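Long-range contacts in alpha-fucosidase (Bifidobacterium bifidum, PDB 2EAB), which forms the catalytic part of a larger membrane protein and, as a 1,2-alpha-L-fucosidase, probably releases alpha-1,2-linked L-fucose from glycans: residues T228-G233 against N243-V248; A673-R678 against L707-F712; A103-L108 against G122-G127. All blocks are in the same frame, centred on the assembly; numbering follows the deposited sequence.

Contact 1 of 3, residues T228-G233 against N243-V248; sequences TLTVKG and NSQIKV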
ATOM      1  N   THR A 228      30.152 -21.486  -3.988  1.00 13.32           N
ATOM      2  CA  THR A 228      28.887 -20.917  -4.462  1.00 12.87           C
ATOM      3  C   THR A 228      27.942 -21.924  -5.116  1.00 12.59           C
ATOM      4  O   THR A 228      28.338 -22.701  -5.988  1.00 12.59           O
ATOM      5  CB  THR A 228      29.144 -19.713  -5.398  1.00 12.92           C
ATOM      6  OG1 THR A 228      29.936 -18.747  -4.701  1.00 13.24           O
ATOM      7  CG2 THR A 228      27.839 -19.045  -5.840  1.00 12.60           C
ATOM      8  N   LEU A 229      26.691 -21.889  -4.659  1.00 12.16           N
ATOM      9  CA  LEU A 229      25.590 -22.649  -5.234  1.00 12.10           C
ATOM     10  C   LEU A 229      24.776 -21.730  -6.144  1.00 11.61           C
ATOM     11  O   LEU A 229      24.394 -20.629  -5.733  1.00 11.69           O
ATOM     12  CB  LEU A 229      24.699 -23.189  -4.112  1.00 12.33           C
ATOM     13  CG  LEU A 229      23.395 -23.904  -4.473  1.00 12.55           C
ATOM     14  CD1 LEU A 229      23.675 -25.282  -5.041  1.00 13.22           C
ATOM     15  CD2 LEU A 229      22.489 -24.009  -3.258  1.00 12.72           C
ATOM     16  N   THR A 230      24.523 -22.179  -7.370  1.00 11.14           N
ATOM     17  CA  THR A 230      23.765 -21.395  -8.343  1.00 11.10           C
ATOM     18  C   THR A 230      22.551 -22.167  -8.838  1.00 10.80           C
ATOM     19  O   THR A 230      22.670 -23.313  -9.286  1.00 10.88           O
ATOM     20  CB  THR A 230      24.633 -21.001  -9.558  1.00 11.10           C
ATOM     21  OG1 THR A 230      25.765 -20.245  -9.116  1.00 11.72           O
ATOM     22  CG2 THR A 230      23.832 -20.170 -10.565  1.00 11.32           C
ATOM     23  N   VAL A 231      21.387 -21.530  -8.756  1.00 10.64           N
ATOM     24  CA  VAL A 231      20.173 -22.047  -9.380  1.00 10.78           C
ATOM     25  C   VAL A 231      19.755 -21.039 -10.440  1.00 10.49           C
ATOM     26  O   VAL A 231      19.585 -19.854 -10.137  1.00 10.44           O
ATOM     27  CB  VAL A 231      19.028 -22.242  -8.353  1.00 11.02           C
ATOM     28  CG1 VAL A 231      17.803 -22.857  -9.018  1.00 11.90           C
ATOM     29  CG2 VAL A 231      19.491 -23.108  -7.181  1.00 12.10           C
ATOM     30  N   LYS A 232      19.611 -21.494 -11.679  1.00 10.18           N
ATOM     31  CA  LYS A 232      19.265 -20.590 -12.765  1.00 10.40           C
ATOM     32  C   LYS A 232      18.439 -21.306 -13.815  1.00  9.79           C
ATOM     33  O   LYS A 232      18.573 -22.516 -14.007  1.00  9.99           O
ATOM     34  CB  LYS A 232      20.524 -19.982 -13.389  1.00 10.45           C
ATOM     35  CG  LYS A 232      21.463 -20.999 -14.027  1.00 11.43           C
ATOM     36  CD  LYS A 232      22.783 -20.378 -14.438  1.00 11.89           C
ATOM     37  CE  LYS A 232      23.684 -21.417 -15.083  1.00 14.10           C
ATOM     38  NZ  LYS A 232      25.058 -20.897 -15.321  1.00 15.82           N
ATOM     39  N   GLY A 233      17.581 -20.554 -14.488  1.00  9.43           N
ATOM     40  CA  GLY A 233      16.733 -21.109 -15.530  1.00  8.95           C
ATOM     41  C   GLY A 233      15.872 -20.021 -16.128  1.00  8.31           C
ATOM     42  O   GLY A 233      16.175 -18.833 -15.984  1.00  8.27           O
ATOM     43  N   ASN A 243      17.987 -16.222 -11.732  1.00  7.77           N
ATOM     44  CA  ASN A 243      19.282 -16.662 -11.242  1.00  8.19           C
ATOM     45  C   ASN A 243      19.384 -16.309  -9.765  1.00  8.39           C
ATOM     46  O   ASN A 243      19.167 -15.156  -9.377  1.00  8.16           O
ATOM     47  CB  ASN A 243      20.399 -15.981 -12.049  1.00  8.74           C
ATOM     48  CG  ASN A 243      21.791 -16.505 -11.712  1.00  8.97           C
ATOM     49  OD1 ASN A 243      22.283 -16.329 -10.601  1.00 10.15           O
ATOM     50  ND2 ASN A 243      22.442 -17.125 -12.693  1.00  9.41           N
ATOM     51  N   SER A 244      19.689 -17.306  -8.942  1.00  8.82           N
ATOM     52  CA  SER A 244      19.993 -17.065  -7.539  1.00  9.44           C
ATOM     53  C   SER A 244      21.290 -17.764  -7.160  1.00  9.52           C
ATOM     54  O   SER A 244      21.621 -18.829  -7.702  1.00  9.66           O
ATOM     55  CB  SER A 244      18.849 -17.522  -6.635  1.00  9.80           C
ATOM     56  OG  SER A 244      18.737 -18.935  -6.606  1.00 12.73           O
ATOM     57  N   GLN A 245      22.026 -17.151  -6.238  1.00  9.40           N
ATOM     58  CA  GLN A 245      23.316 -17.677  -5.800  1.00  9.91           C
ATOM     59  C   GLN A 245      23.492 -17.534  -4.305  1.00  9.91           C
ATOM     60  O   GLN A 245      23.093 -16.521  -3.719  1.00  9.83           O
ATOM     61  CB  GLN A 245      24.463 -16.980  -6.534  1.00  9.98           C
ATOM     62  CG  GLN A 245      24.493 -17.294  -8.021  1.00 10.81           C
ATOM     63  CD  GLN A 245      25.562 -16.555  -8.781  1.00 10.66           C
ATOM     64  OE1 GLN A 245      26.690 -16.386  -8.311  1.00 11.57           O
ATOM     65  NE2 GLN A 245      25.215 -16.120  -9.986  1.00 10.45           N
ATOM     66  N   ILE A 246      24.079 -18.566  -3.700  1.00  9.99           N
ATOM     67  CA  ILE A 246      24.449 -18.555  -2.291  1.00 10.38           C
ATOM     68  C   ILE A 246      25.950 -18.787  -2.198  1.00 10.63           C
ATOM     69  O   ILE A 246      26.456 -19.836  -2.613  1.00 10.97           O
ATOM     70  CB  ILE A 246      23.707 -19.635  -1.459  1.00 10.26           C
ATOM     71  CG1 ILE A 246      22.184 -19.489  -1.610  1.00 10.00           C
ATOM     72  CG2 ILE A 246      24.163 -19.583   0.010  1.00 10.45           C
ATOM     73  CD1 ILE A 246      21.356 -20.440  -0.753  1.00 10.70           C
ATOM     74  N   LYS A 247      26.650 -17.788  -1.674  1.00 11.06           N
ATOM     75  CA  LYS A 247      28.087 -17.868  -1.441  1.00 11.80           C
ATOM     76  C   LYS A 247      28.318 -18.132   0.044  1.00 12.23           C
ATOM     77  O   LYS A 247      27.876 -17.359   0.895  1.00 12.07           O
ATOM     78  CB  LYS A 247      28.755 -16.562  -1.879  1.00 11.78           C
ATOM     79  CG  LYS A 247      30.272 -16.545  -1.762  1.00 12.49           C
ATOM     80  CD  LYS A 247      30.817 -15.185  -2.153  1.00 13.28           C
ATOM     81  CE  LYS A 247      32.339 -15.154  -2.133  1.00 14.50           C
ATOM     82  NZ  LYS A 247      32.946 -16.012  -3.187  1.00 15.66           N
ATOM     83  N   VAL A 248      29.009 -19.232   0.343  1.00 13.09           N
ATOM     84  CA  VAL A 248      29.235 -19.666   1.721  1.00 14.35           C
ATOM     85  C   VAL A 248      30.656 -19.304   2.155  1.00 14.92           C
ATOM     86  O   VAL A 248      31.634 -19.783   1.572  1.00 15.34           O
ATOM     87  CB  VAL A 248      28.994 -21.191   1.878  1.00 14.37           C
ATOM     88  CG1 VAL A 248      29.169 -21.620   3.323  1.00 15.36           C
ATOM     89  CG2 VAL A 248      27.602 -21.568   1.385  1.00 15.32           C
TER
HETATM   90  O   HOH W   1      31.110 -16.443  -5.231  1.00 19.40           O
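Leu229 and Ile246 exchange two backbone hydrogen bonds, and Val231 and Ser244 do the same, the shortest running from Ser244 N to Val231 O at 2.8 Å. Between these pairs the CA-H groups of Gln245 and Thr230 turn inward, Gln245 CA lying 3.1 Å from Leu229 O. At one end a water donates to Thr228 OG1 and accepts from Lys247 NZ; the ammonium group also forms a salt bridge with Asp227. Within strand 243-248, Gln245 NE2 donates to Asn243 OD1 over 3.0 Å, nearly straight at 165° and close to the plane of its own amide. That bond holds the two amides together on the face carrying Thr228, Thr230 and Lys232. Here Thr230 and Gln245 run side by side, OG1 of the threonine 3.4 Å from CG of the glutamine, while Asn243 ND2 rests 3.5 Å from Lys232 CB. Helix 297-314 packs on this face, its Asn301 accepting from both amide nitrogens. The other face bears Leu229, Val231, Ser244 and Ile246, the last touching Met209 and Ile278. Alternating hydrogen-bonded and non-hydrogen-bonded pairs mark antiparallel neighbours; the short connection between strands 228-235 and 241-250 makes them a beta hairpin in a nine-stranded sheet of the N-terminal domain.

Contact 2 of 3, residues A673-R678 against L707-F712; sequences ADNQHR and LRYRCF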
ATOM      1  N   ALA A 673     -29.841  -5.299   1.469  1.00 11.55           N
ATOM      2  CA  ALA A 673     -30.977  -4.754   2.221  1.00 11.88           C
ATOM      3  C   ALA A 673     -30.734  -4.499   3.709  1.00 12.09           C
ATOM      4  O   ALA A 673     -31.342  -3.593   4.281  1.00 12.46           O
ATOM      5  CB  ALA A 673     -32.221  -5.631   2.023  1.00 12.01           C
ATOM      6  N   ASP A 674     -29.852  -5.278   4.332  1.00 12.24           N
ATOM      7  CA  ASP A 674     -29.545  -5.064   5.749  1.00 12.48           C
ATOM      8  C   ASP A 674     -28.636  -3.847   5.994  1.00 12.01           C
ATOM      9  O   ASP A 674     -28.275  -3.558   7.137  1.00 11.86           O
ATOM     10  CB  ASP A 674     -29.003  -6.342   6.413  1.00 13.08           C
ATOM     11  CG  ASP A 674     -27.598  -6.723   5.945  1.00 13.88           C
ATOM     12  OD1 ASP A 674     -26.925  -5.935   5.245  1.00 13.93           O
ATOM     13  OD2 ASP A 674     -27.158  -7.839   6.297  1.00 16.01           O
ATOM     14  N   ASN A 675     -28.290  -3.142   4.914  1.00 11.49           N
ATOM     15  CA  ASN A 675     -27.500  -1.894   4.954  1.00 11.14           C
ATOM     16  C   ASN A 675     -26.015  -2.064   5.271  1.00 11.14           C
ATOM     17  O   ASN A 675     -25.276  -1.074   5.350  1.00 11.13           O
ATOM     18  CB  ASN A 675     -28.110  -0.862   5.915  1.00 11.20           C
ATOM     19  CG  ASN A 675     -29.544  -0.522   5.577  1.00 11.18           C
ATOM     20  OD1 ASN A 675     -29.875  -0.207   4.433  1.00 11.24           O
ATOM     21  ND2 ASN A 675     -30.408  -0.566   6.587  1.00 12.36           N
ATOM     22  N   GLN A 676     -25.573  -3.308   5.432  1.00 10.97           N
ATOM     23  CA  GLN A 676     -24.212  -3.583   5.885  1.00 11.40           C
ATOM     24  C   GLN A 676     -23.278  -4.087   4.784  1.00 10.72           C
ATOM     25  O   GLN A 676     -22.392  -4.894   5.046  1.00 10.75           O
ATOM     26  CB  GLN A 676     -24.225  -4.587   7.040  1.00 11.64           C
ATOM     27  CG  GLN A 676     -24.838  -4.082   8.332  1.00 13.33           C
ATOM     28  CD  GLN A 676     -24.723  -5.116   9.436  1.00 13.79           C
ATOM     29  OE1 GLN A 676     -23.625  -5.445   9.887  1.00 18.23           O
ATOM     30  NE2 GLN A 676     -25.858  -5.649   9.860  1.00 17.60           N
ATOM     31  N   HIS A 677     -23.459  -3.602   3.558  1.00 10.28           N
ATOM     32  CA  HIS A 677     -22.563  -3.990   2.468  1.00  9.66           C
ATOM     33  C   HIS A 677     -21.100  -3.719   2.823  1.00  9.54           C
ATOM     34  O   HIS A 677     -20.778  -2.689   3.418  1.00  9.53           O
ATOM     35  CB  HIS A 677     -22.942  -3.285   1.168  1.00  9.60           C
ATOM     36  CG  HIS A 677     -22.115  -3.708  -0.006  1.00  8.83           C
ATOM     37  ND1 HIS A 677     -22.111  -5.000  -0.487  1.00  9.26           N
ATOM     38  CD2 HIS A 677     -21.251  -3.014  -0.787  1.00  8.68           C
ATOM     39  CE1 HIS A 677     -21.281  -5.082  -1.511  1.00  9.65           C
ATOM     40  NE2 HIS A 677     -20.748  -3.891  -1.716  1.00  9.48           N
ATOM     41  N   ARG A 678     -20.223  -4.649   2.457  1.00  9.45           N
ATOM     42  CA  ARG A 678     -18.817  -4.592   2.854  1.00  9.43           C
ATOM     43  C   ARG A 678     -18.057  -3.399   2.266  1.00  9.10           C
ATOM     44  O   ARG A 678     -17.245  -2.771   2.955  1.00  9.60           O
ATOM     45  CB  ARG A 678     -18.107  -5.901   2.505  1.00  9.36           C
ATOM     46  CG  ARG A 678     -16.713  -6.011   3.081  1.00 10.20           C
ATOM     47  CD  ARG A 678     -16.213  -7.427   2.981  1.00 11.46           C
ATOM     48  NE  ARG A 678     -14.917  -7.593   3.627  1.00 10.77           N
ATOM     49  CZ  ARG A 678     -13.832  -8.063   3.021  1.00 10.47           C
ATOM     50  NH1 ARG A 678     -13.877  -8.434   1.744  1.00 10.07           N
ATOM     51  NH2 ARG A 678     -12.703  -8.183   3.703  1.00 10.56           N
ATOM     52  N   LEU A 707     -21.760   5.737   7.480  1.00  7.81           N
ATOM     53  CA  LEU A 707     -20.859   4.827   8.177  1.00  8.18           C
ATOM     54  C   LEU A 707     -21.576   3.984   9.222  1.00  8.52           C
ATOM     55  O   LEU A 707     -21.307   2.791   9.343  1.00  8.56           O
ATOM     56  CB  LEU A 707     -19.719   5.597   8.844  1.00  8.28           C
ATOM     57  CG  LEU A 707     -18.611   6.142   7.944  1.00  7.80           C
ATOM     58  CD1 LEU A 707     -17.746   7.099   8.732  1.00  8.29           C
ATOM     59  CD2 LEU A 707     -17.764   5.023   7.355  1.00  8.12           C
ATOM     60  N   ARG A 708     -22.481   4.602   9.981  1.00  8.67           N
ATOM     61  CA  ARG A 708     -23.205   3.879  11.026  1.00  9.74           C
ATOM     62  C   ARG A 708     -24.030   2.737  10.439  1.00  9.44           C
ATOM     63  O   ARG A 708     -23.989   1.618  10.954  1.00  9.64           O
ATOM     64  CB  ARG A 708     -24.081   4.812  11.868  1.00  9.93           C
ATOM     65  CG  ARG A 708     -23.295   5.696  12.835  1.00 10.82           C
ATOM     66  CD  ARG A 708     -24.192   6.338  13.893  1.00 12.17           C
ATOM     67  NE  ARG A 708     -25.342   7.031  13.315  1.00 16.24           N
ATOM     68  CZ  ARG A 708     -25.345   8.297  12.905  1.00 17.08           C
ATOM     69  NH1 ARG A 708     -24.251   9.042  13.002  1.00 17.78           N
ATOM     70  NH2 ARG A 708     -26.454   8.822  12.395  1.00 17.40           N
ATOM     71  N   TYR A 709     -24.763   3.011   9.362  1.00  9.66           N
ATOM     72  CA  TYR A 709     -25.530   1.959   8.703  1.00  9.87           C
ATOM     73  C   TYR A 709     -24.633   0.832   8.194  1.00  9.80           C
ATOM     74  O   TYR A 709     -24.978  -0.343   8.316  1.00  9.91           O
ATOM     75  CB  TYR A 709     -26.360   2.517   7.551  1.00 10.39           C
ATOM     76  CG  TYR A 709     -27.651   3.188   7.961  1.00 11.14           C
ATOM     77  CD1 TYR A 709     -28.717   2.445   8.477  1.00 12.69           C
ATOM     78  CD2 TYR A 709     -27.823   4.560   7.796  1.00 11.40           C
ATOM     79  CE1 TYR A 709     -29.916   3.062   8.841  1.00 12.96           C
ATOM     80  CE2 TYR A 709     -29.016   5.184   8.153  1.00 12.38           C
ATOM     81  CZ  TYR A 709     -30.059   4.431   8.675  1.00 12.55           C
ATOM     82  OH  TYR A 709     -31.241   5.042   9.030  1.00 13.54           O
ATOM     83  N   ARG A 710     -23.481   1.183   7.628  1.00  9.55           N
ATOM     84  CA  ARG A 710     -22.584   0.165   7.079  1.00  9.80           C
ATOM     85  C   ARG A 710     -21.851  -0.659   8.138  1.00  9.89           C
ATOM     86  O   ARG A 710     -21.574  -1.838   7.915  1.00 10.90           O
ATOM     87  CB  ARG A 710     -21.566   0.790   6.130  1.00  9.65           C
ATOM     88  CG  ARG A 710     -21.280  -0.058   4.896  1.00 12.91           C
ATOM     89  CD  ARG A 710     -22.438  -0.015   3.903  1.00  9.39           C
ATOM     90  NE  ARG A 710     -21.965   0.139   2.527  1.00  8.50           N
ATOM     91  CZ  ARG A 710     -22.592   0.838   1.585  1.00  8.00           C
ATOM     92  NH1 ARG A 710     -23.741   1.456   1.846  1.00  8.57           N
ATOM     93  NH2 ARG A 710     -22.054   0.926   0.372  1.00  8.01           N
ATOM     94  N   CYS A 711     -21.556  -0.050   9.286  1.00  9.82           N
ATOM     95  CA  CYS A 711     -20.593  -0.614  10.240  1.00 10.22           C
ATOM     96  C   CYS A 711     -21.201  -1.246  11.489  1.00 10.61           C
ATOM     97  O   CYS A 711     -20.496  -1.914  12.248  1.00 10.83           O
ATOM     98  CB  CYS A 711     -19.578   0.455  10.654  1.00 10.11           C
ATOM     99  SG  CYS A 711     -18.507   0.997   9.315  1.00 10.34           S
ATOM    100  N   PHE A 712     -22.497  -1.027  11.695  1.00 11.28           N
ATOM    101  CA  PHE A 712     -23.203  -1.510  12.879  1.00 12.30           C
ATOM    102  C   PHE A 712     -24.313  -2.495  12.522  1.00 13.25           C
ATOM    103  O   PHE A 712     -24.970  -2.365  11.484  1.00 13.51           O
ATOM    104  CB  PHE A 712     -23.810  -0.333  13.655  1.00 12.54           C
ATOM    105  CG  PHE A 712     -22.806   0.486  14.421  1.00 12.59           C
ATOM    106  CD1 PHE A 712     -22.645   0.302  15.790  1.00 13.34           C
ATOM    107  CD2 PHE A 712     -22.028   1.451  13.783  1.00 12.83           C
ATOM    108  CE1 PHE A 712     -21.720   1.057  16.510  1.00 13.44           C
ATOM    109  CE2 PHE A 712     -21.103   2.213  14.495  1.00 12.81           C
ATOM    110  CZ  PHE A 712     -20.946   2.013  15.864  1.00 13.02           C
TER
HETATM  111  O   HOH W   2     -25.812   1.118   3.880  1.00  9.26           O
HETATM  112  O   HOH W   3     -20.868  -4.202   9.041  1.00 18.91           O
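Arg710 bends twice on its way past His677: a chi2 of 74° turns CD out of an extended course, and a chi3 of 137° then sets the direction of NE. Arg710 CD thereby comes 3.2 Å from His677 O, and Arg710 CG lies 3.1 Å from His677 O. The His677 ring, its CG anti to the backbone N (chi1 -176°), has Arg710 NH2 at its edge and is hydrogen-bonded through NE2 to Glu567 N. His677 CB sits over one face of the guanidinium, 3.8 Å from Arg710 NE. Beyond this pair, the arginine NE donates to His679 O and NH2 makes a salt bridge with Glu652. Two waters join the backbones to side chains. One donates to Asn675 O over 2.7 Å and accepts from Arg710 NH1; the other donates to both Gln676 OE1 and Arg710 O, the latter at 2.7 Å. Asn675 runs alongside Tyr709, its ND2 3.9 Å from Tyr709 CD1 and its OD1 hydrogen-bonded to Tyr671 OH. The loop keeps its shape partly through Asp674 OD1, which accepts from Gln676 N. The arrangement is an Asx turn laid against the C-terminal end of helix 697-711, in the family 95 catalytic domain, whose clan is built on an (alpha/alpha)6 barrel.

Contact 3 of 3, residues A103-L108 against G122-G127; sequences ATLRAL and GNLTGG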
ATOM      1  N   ALA A 103     -16.655   2.716 -29.205  1.00  8.43           N
ATOM      2  CA  ALA A 103     -18.055   2.715 -29.642  1.00  8.70           C
ATOM      3  C   ALA A 103     -18.994   2.015 -28.659  1.00  8.49           C
ATOM      4  O   ALA A 103     -20.144   2.421 -28.499  1.00  8.80           O
ATOM      5  CB  ALA A 103     -18.192   2.116 -31.036  1.00  9.28           C
ATOM      6  N   THR A 104     -18.505   0.967 -28.004  1.00  8.03           N
ATOM      7  CA  THR A 104     -19.318   0.221 -27.045  1.00  8.11           C
ATOM      8  C   THR A 104     -19.688   1.106 -25.861  1.00  7.72           C
ATOM      9  O   THR A 104     -20.866   1.229 -25.507  1.00  7.78           O
ATOM     10  CB  THR A 104     -18.593  -1.059 -26.594  1.00  8.11           C
ATOM     11  OG1 THR A 104     -18.286  -1.835 -27.756  1.00  8.66           O
ATOM     12  CG2 THR A 104     -19.461  -1.883 -25.645  1.00  8.54           C
ATOM     13  N   LEU A 105     -18.672   1.737 -25.279  1.00  7.81           N
ATOM     14  CA  LEU A 105     -18.851   2.673 -24.182  1.00  8.15           C
ATOM     15  C   LEU A 105     -19.742   3.851 -24.588  1.00  8.24           C
ATOM     16  O   LEU A 105     -20.652   4.232 -23.852  1.00  8.04           O
ATOM     17  CB  LEU A 105     -17.480   3.167 -23.707  1.00  8.10           C
ATOM     18  CG  LEU A 105     -17.438   4.196 -22.578  1.00  8.59           C
ATOM     19  CD1 LEU A 105     -18.144   3.684 -21.331  1.00  9.93           C
ATOM     20  CD2 LEU A 105     -15.994   4.552 -22.266  1.00  9.17           C
ATOM     21  N   ARG A 106     -19.470   4.422 -25.758  1.00  8.22           N
ATOM     22  CA  ARG A 106     -20.229   5.563 -26.271  1.00  9.33           C
ATOM     23  C   ARG A 106     -21.725   5.257 -26.361  1.00  8.83           C
ATOM     24  O   ARG A 106     -22.555   6.069 -25.941  1.00  9.01           O
ATOM     25  CB  ARG A 106     -19.668   5.976 -27.636  1.00  9.58           C
ATOM     26  CG  ARG A 106     -20.325   7.182 -28.292  1.00 11.31           C
ATOM     27  CD  ARG A 106     -19.622   7.547 -29.602  1.00 11.73           C
ATOM     28  NE  ARG A 106     -18.176   7.677 -29.413  1.00 14.84           N
ATOM     29  CZ  ARG A 106     -17.250   7.010 -30.098  1.00 15.96           C
ATOM     30  NH1 ARG A 106     -17.590   6.164 -31.063  1.00 16.54           N
ATOM     31  NH2 ARG A 106     -15.969   7.205 -29.821  1.00 17.44           N
ATOM     32  N   ALA A 107     -22.056   4.086 -26.896  1.00  8.67           N
ATOM     33  CA  ALA A 107     -23.454   3.700 -27.068  1.00  8.80           C
ATOM     34  C   ALA A 107     -24.167   3.456 -25.735  1.00  8.82           C
ATOM     35  O   ALA A 107     -25.347   3.788 -25.594  1.00  8.68           O
ATOM     36  CB  ALA A 107     -23.571   2.493 -27.985  1.00  9.08           C
ATOM     37  N   LEU A 108     -23.457   2.891 -24.757  1.00  8.56           N
ATOM     38  CA  LEU A 108     -24.027   2.687 -23.427  1.00  8.73           C
ATOM     39  C   LEU A 108     -24.319   4.026 -22.771  1.00  8.64           C
ATOM     40  O   LEU A 108     -25.385   4.222 -22.183  1.00  8.59           O
ATOM     41  CB  LEU A 108     -23.082   1.862 -22.553  1.00  8.64           C
ATOM     42  CG  LEU A 108     -23.014   0.380 -22.918  1.00  8.65           C
ATOM     43  CD1 LEU A 108     -21.762  -0.255 -22.352  1.00  9.06           C
ATOM     44  CD2 LEU A 108     -24.260  -0.373 -22.455  1.00  9.44           C
ATOM     45  N   GLY A 122     -22.055  -5.321 -19.907  1.00  7.80           N
ATOM     46  CA  GLY A 122     -21.341  -6.599 -19.907  1.00  7.98           C
ATOM     47  C   GLY A 122     -20.315  -6.830 -21.008  1.00  8.11           C
ATOM     48  O   GLY A 122     -19.438  -7.677 -20.852  1.00  8.09           O
ATOM     49  N   ASN A 123     -20.421  -6.099 -22.116  1.00  7.51           N
ATOM     50  CA  ASN A 123     -19.450  -6.214 -23.209  1.00  7.58           C
ATOM     51  C   ASN A 123     -18.141  -5.466 -22.954  1.00  7.02           C
ATOM     52  O   ASN A 123     -17.199  -5.603 -23.724  1.00  6.93           O
ATOM     53  CB  ASN A 123     -20.048  -5.744 -24.545  1.00  7.96           C
ATOM     54  CG  ASN A 123     -21.217  -6.602 -25.023  1.00  9.87           C
ATOM     55  OD1 ASN A 123     -21.450  -7.701 -24.527  1.00 13.13           O
ATOM     56  ND2 ASN A 123     -21.954  -6.089 -26.002  1.00 10.59           N
ATOM     57  N   LEU A 124     -18.082  -4.663 -21.893  1.00  6.67           N
ATOM     58  CA  LEU A 124     -16.865  -3.896 -21.599  1.00  6.76           C
ATOM     59  C   LEU A 124     -15.877  -4.736 -20.804  1.00  6.69           C
ATOM     60  O   LEU A 124     -15.699  -4.557 -19.600  1.00  6.83           O
ATOM     61  CB  LEU A 124     -17.194  -2.581 -20.888  1.00  6.99           C
ATOM     62  CG  LEU A 124     -17.907  -1.527 -21.741  1.00  7.67           C
ATOM     63  CD1 LEU A 124     -18.347  -0.380 -20.857  1.00  8.65           C
ATOM     64  CD2 LEU A 124     -17.024  -1.022 -22.880  1.00  8.42           C
ATOM     65  N   THR A 125     -15.251  -5.675 -21.506  1.00  6.15           N
ATOM     66  CA  THR A 125     -14.368  -6.657 -20.885  1.00  6.28           C
ATOM     67  C   THR A 125     -13.099  -6.880 -21.705  1.00  5.95           C
ATOM     68  O   THR A 125     -12.984  -6.430 -22.847  1.00  6.16           O
ATOM     69  CB  THR A 125     -15.077  -8.022 -20.706  1.00  6.58           C
ATOM     70  OG1 THR A 125     -15.485  -8.516 -21.985  1.00  7.09           O
ATOM     71  CG2 THR A 125     -16.285  -7.909 -19.797  1.00  7.44           C
ATOM     72  N   GLY A 126     -12.156  -7.590 -21.091  1.00  6.02           N
ATOM     73  CA  GLY A 126     -10.916  -8.002 -21.739  1.00  6.11           C
ATOM     74  C   GLY A 126     -10.236  -9.026 -20.858  1.00  6.09           C
ATOM     75  O   GLY A 126     -10.867  -9.604 -19.970  1.00  6.30           O
ATOM     76  N   GLY A 127      -8.958  -9.270 -21.124  1.00  5.97           N
ATOM     77  CA  GLY A 127      -8.116 -10.012 -20.195  1.00  6.28           C
ATOM     78  C   GLY A 127      -8.517 -11.464 -19.991  1.00  6.28           C
ATOM     79  O   GLY A 127      -8.501 -11.972 -18.870  1.00  6.63           O
TER
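The peptide group joining Thr104 to Leu105 is the flat group that meets Leu124: the methyl CD2 of the leucine stands over one of its faces, 4.0 Å from Leu105 N. The side-chain amide of Asn123 plays no such part, because this residue approaches Thr104 through its CB, the two side chains crossing at about a right angle. Leu124 is the centre of an inverse gamma turn, closed by a weak hydrogen bond from Thr125 N to Asn123 O, and this tight turn offers its side chain to one flank of helix 103-113. Its CG is anti to the carbonyl carbon (chi1 -69°), and the two methyls beyond divide the work. The side chains of Leu124 and Thr104 slide past each other in opposite directions, with Leu124 CD2 3.8 Å from Thr104 CG2, while the threonine hydroxyl is hydrogen-bonded to Lys98 O. CD1 is shared by two leucines three residues apart on the helix, Leu105 and Leu108. An alanine in place of Leu124 would probably open a gap among Thr104, Leu105 and Leu108 and deprive the turn of most of its hold on the helix. Beyond the two segments, Val562 of strand 558-565 touches both Leu105 and Leu124, and Trp503 also touches Leu124, so that a helix of the N-terminal domain meets parts of the catalytic one. At the meeting point, Leu105 crosses Leu124 at about a right angle with CD1 4.1 Å from CD1, whereas Leu108 comes tip to tip, its CD1 3.7 Å from CD1 of Leu124.

Followed from the N terminus, the chain makes contact 3 first, where residues 122-127 return to helix 103-113 across 13 intervening residues. Contact 1 comes next and closes a shorter loop of nine residues. Far downstream, contact 2 bridges 28 residues, leading from the loop 673-678 into the end of helix 697-711. The three stand in series, so none nests within or crosses another. Contacts 1 and 3 both belong to the N-terminal domain, yet their centres are 48 Å apart, one in a beta sheet and one beside strand 558-565. Contact 2 belongs to the helical catalytic domain; its nearest atoms are about 18 Å from contact 3.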